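L-lactate dehydrogenase (Trichomonas vaginalis, PDB 4UUL) probably catalyses the NADH-dependent reduction of pyruvate to L-lactate, as a member of the lactate/malate dehydrogenase superfamily. Local coordinates at residues G14-I19 against A242-A247; S26-G31 against H251-L256; V35-L40 against P62-F67. The protein carries 1 engineered substitution. All blocks are in the same frame, centred on the assembly; numbering follows the deposited sequence.

Interactions 1 and 2 lie at the start and toward the end of helix 242-257, their centres about 14 Å apart, and both join it to the NAD-binding domain: first to the start of helix 15-25, then to the loop that follows that helix. Interaction 3 stays inside the nucleotide-binding domain, pairing strands 35-40 and 64-70 at one side of the six-stranded parallel sheet. Its centre is about 17 Å from that of interaction 1 and about 14 Å from that of interaction 2, which it touches through Tyr30 against Val35. Along the chain interaction 3 is nested within the loops closed by the other two, which cross each other. One helix of the C-terminal domain thus meets the Rossmann domain at two places.

Interaction 1: residues G14-I19 against A242-A247; sequences GQIGYI and ASPTKA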
# COMPACT_ATOMS: atom_id res chain seq x y z
N GLY B 14 5.60 0.84 12.49
CA GLY B 14 6.53 0.13 11.65
C GLY B 14 6.12 0.11 10.20
O GLY B 14 5.07 0.65 9.82
N GLN B 15 6.92 -0.56 9.38
CA GLN B 15 6.62 -0.55 7.94
C GLN B 15 5.31 -1.27 7.59
O GLN B 15 4.58 -0.82 6.72
CB GLN B 15 7.76 -1.12 7.13
CG GLN B 15 7.54 -0.87 5.66
CD GLN B 15 7.23 0.59 5.33
OE1 GLN B 15 6.19 0.88 4.75
NE2 GLN B 15 8.11 1.50 5.72
N ILE B 16 5.05 -2.43 8.23
CA ILE B 16 3.80 -3.10 7.96
C ILE B 16 2.64 -2.18 8.36
O ILE B 16 1.68 -1.97 7.59
CB ILE B 16 3.74 -4.45 8.65
CG1 ILE B 16 4.73 -5.42 7.97
CG2 ILE B 16 2.33 -4.97 8.63
CD1 ILE B 16 4.96 -6.74 8.72
N GLY B 17 2.72 -1.58 9.54
CA GLY B 17 1.65 -0.73 9.97
C GLY B 17 1.37 0.44 9.05
O GLY B 17 0.22 0.85 8.84
N TYR B 18 2.45 1.00 8.55
CA TYR B 18 2.38 2.14 7.63
C TYR B 18 1.54 1.75 6.41
O TYR B 18 0.63 2.49 5.98
CB TYR B 18 3.79 2.52 7.22
CG TYR B 18 3.92 3.70 6.29
CD1 TYR B 18 3.73 5.00 6.74
CD2 TYR B 18 4.30 3.54 5.01
CE1 TYR B 18 3.89 6.10 5.91
CE2 TYR B 18 4.50 4.61 4.18
CZ TYR B 18 4.29 5.88 4.63
OH TYR B 18 4.55 6.90 3.77
N ILE B 19 1.89 0.63 5.78
CA ILE B 19 1.22 0.23 4.56
C ILE B 19 -0.22 -0.25 4.87
O ILE B 19 -1.16 0.03 4.14
CB ILE B 19 2.03 -0.84 3.76
CG1 ILE B 19 3.41 -0.31 3.41
CG2 ILE B 19 1.27 -1.29 2.54
CD1 ILE B 19 4.36 -1.32 2.87
N ALA B 242 5.43 -5.09 2.38
CA ALA B 242 4.29 -5.11 1.50
C ALA B 242 3.69 -6.49 1.33
O ALA B 242 2.47 -6.61 1.31
CB ALA B 242 4.65 -4.53 0.15
N SER B 243 4.51 -7.53 1.22
CA SER B 243 3.98 -8.88 1.01
C SER B 243 3.24 -9.45 2.23
O SER B 243 2.16 -10.01 2.05
CB SER B 243 5.01 -9.83 0.38
OG SER B 243 6.13 -9.94 1.21
N PRO B 244 3.78 -9.31 3.46
CA PRO B 244 2.94 -9.76 4.60
C PRO B 244 1.69 -8.91 4.75
O PRO B 244 0.66 -9.43 5.16
CB PRO B 244 3.87 -9.66 5.81
CG PRO B 244 4.99 -8.78 5.39
CD PRO B 244 5.14 -8.99 3.90
N THR B 245 1.76 -7.63 4.39
CA THR B 245 0.58 -6.78 4.49
C THR B 245 -0.51 -7.28 3.53
O THR B 245 -1.68 -7.37 3.89
CB THR B 245 0.92 -5.32 4.20
OG1 THR B 245 1.82 -4.81 5.20
CG2 THR B 245 -0.32 -4.47 4.22
N LYS B 246 -0.11 -7.59 2.29
CA LYS B 246 -1.02 -8.09 1.27
C LYS B 246 -1.71 -9.36 1.81
O LYS B 246 -2.91 -9.53 1.71
CB LYS B 246 -0.27 -8.32 -0.02
CG LYS B 246 -1.14 -8.75 -1.21
CD LYS B 246 -1.44 -10.22 -1.31
CE LYS B 246 -2.35 -10.49 -2.52
NZ LYS B 246 -2.58 -11.94 -2.72
N ALA B 247 -0.92 -10.30 2.34
CA ALA B 247 -1.46 -11.53 2.88
C ALA B 247 -2.39 -11.28 4.08
O ALA B 247 -3.40 -11.95 4.22
CB ALA B 247 -0.31 -12.45 3.31
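Ile16 and Thr245 slide past each other in opposite directions, and CG2 of Ile16 comes to 3.5 Å from OG1 of Thr245. That methyl stands anti to the backbone N of Ile16 while CG1 turns beside it (chi1 -70°): CG2 faces Thr245, and the CG1-CD1 arm goes to Pro244. Beyond CG1 the chain is extended (chi2 169°), which carries CD1 to the ring of Pro244, 3.9 Å from its CG, the two side chains crossing at about a right angle. One turn on, Ile19 repeats the conformation. Its CG2 meets CG2 of Thr245 at 3.9 Å, and its CD1 is carried to the backbone at Ala242, 3.9 Å from the N atom and 4.2 Å from CB. Helices 15-19 and 242-247 approach to 9.0 Å between axes, with a crossing angle of -54°. The first follows the glycine-rich turn of the Rossmann fold, with Gly14 as N-cap, and the second belongs to the C-terminal domain, so the contact is a domain interface next to the cofactor site. Ile16 is an NADH-binding residue in this protein, although no cofactor is bound here, and Pro244 lies near Leu154, another such residue. OG1 of Thr245 hydrogen-bonds to the carbonyl O of Ala241, one turn back in the chain, while still touching Ile16 CG2, and its CG2 packs on Ile19. The second subunit closes on the same place, where the OH of its Tyr18 is hydrogen-bonded to the N atom of Ala242.

Interaction 2: residues S26-G31 against H251-L256; sequences SGELYG and HMKAWL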
# COMPACT_ATOMS: atom_id res chain seq x y z
N SER B 26 -8.02 3.09 2.57
CA SER B 26 -8.42 3.26 1.19
C SER B 26 -9.69 2.53 0.84
O SER B 26 -10.21 2.74 -0.27
CB SER B 26 -7.30 2.79 0.26
OG SER B 26 -7.31 1.38 0.11
N GLY B 27 -10.21 1.68 1.75
CA GLY B 27 -11.47 1.01 1.54
C GLY B 27 -11.37 -0.47 1.17
O GLY B 27 -12.40 -1.13 0.96
N GLU B 28 -10.16 -1.01 1.12
CA GLU B 28 -9.96 -2.34 0.57
C GLU B 28 -10.46 -3.47 1.48
O GLU B 28 -10.77 -4.54 0.99
CB GLU B 28 -8.49 -2.57 0.28
CG GLU B 28 -8.10 -4.03 0.07
CD GLU B 28 -8.77 -4.67 -1.13
OE1 GLU B 28 -9.29 -3.92 -2.02
OE2 GLU B 28 -8.76 -5.93 -1.19
N LEU B 29 -10.55 -3.23 2.78
CA LEU B 29 -10.91 -4.31 3.70
C LEU B 29 -12.43 -4.38 3.89
O LEU B 29 -13.01 -5.45 3.74
CB LEU B 29 -10.23 -4.05 5.03
CG LEU B 29 -10.51 -5.09 6.11
CD1 LEU B 29 -10.11 -6.49 5.68
CD2 LEU B 29 -9.75 -4.78 7.40
N TYR B 30 -13.06 -3.26 4.21
CA TYR B 30 -14.46 -3.21 4.63
C TYR B 30 -15.40 -2.66 3.54
O TYR B 30 -16.57 -2.38 3.80
CB TYR B 30 -14.58 -2.36 5.90
CG TYR B 30 -14.42 -3.16 7.17
CD1 TYR B 30 -15.47 -3.86 7.70
CD2 TYR B 30 -13.21 -3.18 7.84
CE1 TYR B 30 -15.35 -4.56 8.88
CE2 TYR B 30 -13.05 -3.93 9.00
CZ TYR B 30 -14.15 -4.58 9.54
OH TYR B 30 -14.00 -5.26 10.72
N GLY B 31 -14.89 -2.51 2.33
CA GLY B 31 -15.78 -2.13 1.25
C GLY B 31 -16.36 -0.73 1.42
O GLY B 31 -15.61 0.20 1.68
N HIS B 251 -6.27 -12.33 4.23
CA HIS B 251 -6.81 -13.22 5.26
C HIS B 251 -7.96 -12.56 5.98
O HIS B 251 -9.03 -13.16 6.13
CB HIS B 251 -5.67 -13.55 6.24
CG HIS B 251 -6.04 -14.41 7.41
ND1 HIS B 251 -5.34 -15.53 7.78
CD2 HIS B 251 -6.98 -14.23 8.39
CE1 HIS B 251 -5.84 -16.03 8.87
NE2 HIS B 251 -6.83 -15.26 9.29
N MET B 252 -7.77 -11.33 6.45
CA MET B 252 -8.83 -10.67 7.20
C MET B 252 -10.09 -10.46 6.34
O MET B 252 -11.20 -10.65 6.83
CB MET B 252 -8.36 -9.37 7.81
CG MET B 252 -9.38 -8.75 8.78
SD MET B 252 -9.58 -9.67 10.32
CE MET B 252 -8.15 -9.04 11.24
N LYS B 253 -9.93 -10.06 5.09
CA LYS B 253 -11.08 -9.84 4.24
C LYS B 253 -11.87 -11.14 4.03
O LYS B 253 -13.11 -11.15 4.06
CB LYS B 253 -10.61 -9.23 2.92
CG LYS B 253 -11.75 -8.69 2.06
CD LYS B 253 -11.23 -8.10 0.78
CE LYS B 253 -12.34 -7.48 -0.03
NZ LYS B 253 -11.75 -6.67 -1.13
N ALA B 254 -11.14 -12.24 3.82
CA ALA B 254 -11.79 -13.54 3.71
C ALA B 254 -12.51 -13.91 5.02
O ALA B 254 -13.64 -14.41 4.98
CB ALA B 254 -10.78 -14.60 3.39
N TRP B 255 -11.87 -13.68 6.15
CA TRP B 255 -12.44 -13.98 7.46
C TRP B 255 -13.71 -13.19 7.72
O TRP B 255 -14.66 -13.68 8.33
CB TRP B 255 -11.40 -13.72 8.55
CG TRP B 255 -11.68 -14.31 9.87
CD1 TRP B 255 -12.67 -15.18 10.22
CD2 TRP B 255 -10.88 -14.09 11.04
NE1 TRP B 255 -12.54 -15.49 11.56
CE2 TRP B 255 -11.44 -14.88 12.07
CE3 TRP B 255 -9.75 -13.32 11.32
CZ2 TRP B 255 -10.89 -14.92 13.35
CZ3 TRP B 255 -9.20 -13.34 12.59
CH2 TRP B 255 -9.77 -14.15 13.59
N LEU B 256 -13.74 -11.94 7.26
CA LEU B 256 -14.86 -11.08 7.52
C LEU B 256 -16.06 -11.42 6.64
O LEU B 256 -17.19 -11.39 7.16
CB LEU B 256 -14.48 -9.61 7.34
CG LEU B 256 -13.64 -8.96 8.43
CD1 LEU B 256 -13.04 -7.64 7.97
CD2 LEU B 256 -14.43 -8.75 9.70
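Leu29 is the main bump on the loop 26-31, and its CD1 settles on helix 251-256 among Met252, Lys253 and Leu256. The methyl reaches 3.6 Å from the backbone N of Lys253, 3.9 Å from CG of Met252 and 3.9 Å from CD1 of Leu256. Bumps also run the other way: Leu256 pushes CD1 over one face of the Tyr30 ring, 4.0 Å from its centroid and 26° off the normal, a CH-pi contact displaced toward the CZ end. Its CD2 lies 3.7 Å from Tyr30 OH, on the same side of the ring plane as CD1, so one methyl sits near CZ and the other nearer the hydroxyl. The chain leaves helix 15-25 through a Schellman motif at Gly27, with positive phi, just before these residues. Leu29 and Met252 both touch Phe84 of strand 82-85, so this joint between the Rossmann domain and helix 242-257 also abuts the parallel sheet. At the rim Lys253, extended from CG onward, crosses Glu28 at about a right angle. Its NZ hydrogen-bonds to the Glu28 carbonyl O at 3.2 Å, nearly along the C=O axis, and to OE2 in a salt bridge at 3.1 Å, reached from above the carboxylate plane. Beside the apolar Leu29-Leu256 contact, one ammonium thus holds both the carbonyl O and the carboxylate of a single residue, probably tempering the carboxylate's charge.

Interaction 3: residues V35-L40 against P62-F67; sequences VYLHLL and PHLAGF
Tyr36 lays one ring face over the peptide joining Gly66 to Phe67, with Gly66 C 3.4 Å and Phe67 N 3.5 Å above the plane. Its CG stands anti to the backbone N (chi1 -177°), the ring continuing across the neighbouring strand. Gly66 suits this position, since a CB there would clash with Tyr36 CE2. On the sheet face that carries Val35, Leu37 and Phe67, CD1 of Leu64 packs 4.0 Å from CG of Leu37, the two leucines crossing at about a right angle, and CB of Phe67 touches CB of Leu37.

Three backbone hydrogen bonds join the strands: Val35 N to His63 O at 2.8 Å, Ala65 N to Val35 O at 2.8 Å, and Leu37 N to Gly66 O at 3.1 Å. The pairing is irregular around Ala65: Val35 matches Leu64 but Leu37 matches Phe67, one extra residue in 64-67. The strands run parallel, 22° apart, as the two arms of a right-handed beta-alpha-beta crossover through helix 46-57, part of the Rossmann fold. That helix covers Leu39 and Phe67, while His6 of strand 5-10 stacks on Tyr36. Main-chain bonds therefore hold on each side of the irregularity, and the absence of a side chain at Gly66 lets the ring lie flat against the Gly66-Phe67 peptide.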
# COMPACT_ATOMS: atom_id res chain seq x y z
N VAL B 35 -14.02 2.98 8.22
CA VAL B 35 -13.16 2.39 9.21
C VAL B 35 -12.64 3.47 10.15
O VAL B 35 -12.46 4.63 9.76
CB VAL B 35 -11.99 1.62 8.56
CG1 VAL B 35 -12.51 0.45 7.78
CG2 VAL B 35 -11.10 2.55 7.73
N TYR B 36 -12.43 3.06 11.39
CA TYR B 36 -11.84 3.90 12.42
C TYR B 36 -10.61 3.13 12.94
O TYR B 36 -10.75 1.99 13.40
CB TYR B 36 -12.81 4.21 13.58
CG TYR B 36 -12.21 5.13 14.60
CD1 TYR B 36 -11.31 4.65 15.54
CD2 TYR B 36 -12.60 6.46 14.68
CE1 TYR B 36 -10.79 5.47 16.52
CE2 TYR B 36 -12.08 7.29 15.66
CZ TYR B 36 -11.15 6.79 16.57
OH TYR B 36 -10.63 7.61 17.53
N LEU B 37 -9.40 3.69 12.75
CA LEU B 37 -8.14 2.97 13.04
C LEU B 37 -7.66 3.26 14.44
O LEU B 37 -7.50 4.40 14.84
CB LEU B 37 -7.06 3.34 12.02
CG LEU B 37 -7.39 3.00 10.56
CD1 LEU B 37 -6.27 3.47 9.69
CD2 LEU B 37 -7.61 1.55 10.44
N HIS B 38 -7.42 2.20 15.18
CA HIS B 38 -6.72 2.27 16.48
C HIS B 38 -5.28 1.84 16.22
O HIS B 38 -5.04 0.73 15.74
CB HIS B 38 -7.36 1.34 17.48
CG HIS B 38 -8.78 1.67 17.81
ND1 HIS B 38 -9.18 1.97 19.09
CD2 HIS B 38 -9.91 1.67 17.06
CE1 HIS B 38 -10.49 2.18 19.11
NE2 HIS B 38 -10.96 2.02 17.89
N LEU B 39 -4.35 2.77 16.44
CA LEU B 39 -2.96 2.61 16.04
C LEU B 39 -2.10 2.62 17.29
O LEU B 39 -1.92 3.67 17.93
CB LEU B 39 -2.56 3.73 15.08
CG LEU B 39 -3.44 3.83 13.84
CD1 LEU B 39 -3.14 5.08 13.07
CD2 LEU B 39 -3.20 2.64 12.92
N LEU B 40 -1.61 1.44 17.70
CA LEU B 40 -0.89 1.26 18.94
C LEU B 40 0.58 1.07 18.71
O LEU B 40 0.99 0.29 17.84
CB LEU B 40 -1.45 0.06 19.71
CG LEU B 40 -0.78 -0.34 21.02
CD1 LEU B 40 -0.94 0.75 22.08
CD2 LEU B 40 -1.30 -1.69 21.54
N PRO B 62 -12.11 8.95 1.85
CA PRO B 62 -13.53 8.99 2.23
C PRO B 62 -13.93 7.89 3.22
O PRO B 62 -14.92 8.00 3.94
CB PRO B 62 -14.28 8.82 0.89
CG PRO B 62 -13.26 8.37 -0.09
CD PRO B 62 -11.93 8.84 0.39
N HIS B 63 -13.18 6.78 3.23
CA HIS B 63 -13.53 5.65 4.11
C HIS B 63 -13.04 5.82 5.52
O HIS B 63 -13.38 5.02 6.38
CB HIS B 63 -13.02 4.31 3.57
CG HIS B 63 -13.64 3.88 2.28
ND1 HIS B 63 -13.19 4.29 1.05
CD2 HIS B 63 -14.66 3.03 2.04
CE1 HIS B 63 -13.90 3.72 0.11
NE2 HIS B 63 -14.80 2.95 0.68
N LEU B 64 -12.19 6.80 5.77
CA LEU B 64 -11.58 6.95 7.08
C LEU B 64 -12.42 7.84 7.96
O LEU B 64 -12.44 9.04 7.81
CB LEU B 64 -10.15 7.45 6.96
CG LEU B 64 -9.33 7.49 8.26
CD1 LEU B 64 -9.18 6.13 8.91
CD2 LEU B 64 -7.95 8.05 8.00
N ALA B 65 -13.17 7.23 8.88
CA ALA B 65 -14.01 7.97 9.84
C ALA B 65 -13.19 8.70 10.86
O ALA B 65 -13.57 9.75 11.34
CB ALA B 65 -14.95 7.01 10.55
N GLY B 66 -12.04 8.15 11.21
CA GLY B 66 -11.17 8.72 12.21
C GLY B 66 -10.10 7.71 12.63
O GLY B 66 -10.02 6.62 12.07
N PHE B 67 -9.29 8.09 13.61
CA PHE B 67 -8.24 7.24 14.13
C PHE B 67 -7.84 7.75 15.52
O PHE B 67 -8.11 8.90 15.89
CB PHE B 67 -7.02 7.25 13.22
CG PHE B 67 -6.43 8.61 13.04
CD1 PHE B 67 -5.52 9.12 13.94
CD2 PHE B 67 -6.80 9.39 11.96
CE1 PHE B 67 -5.01 10.41 13.78
CE2 PHE B 67 -6.29 10.66 11.80
CZ PHE B 67 -5.39 11.16 12.71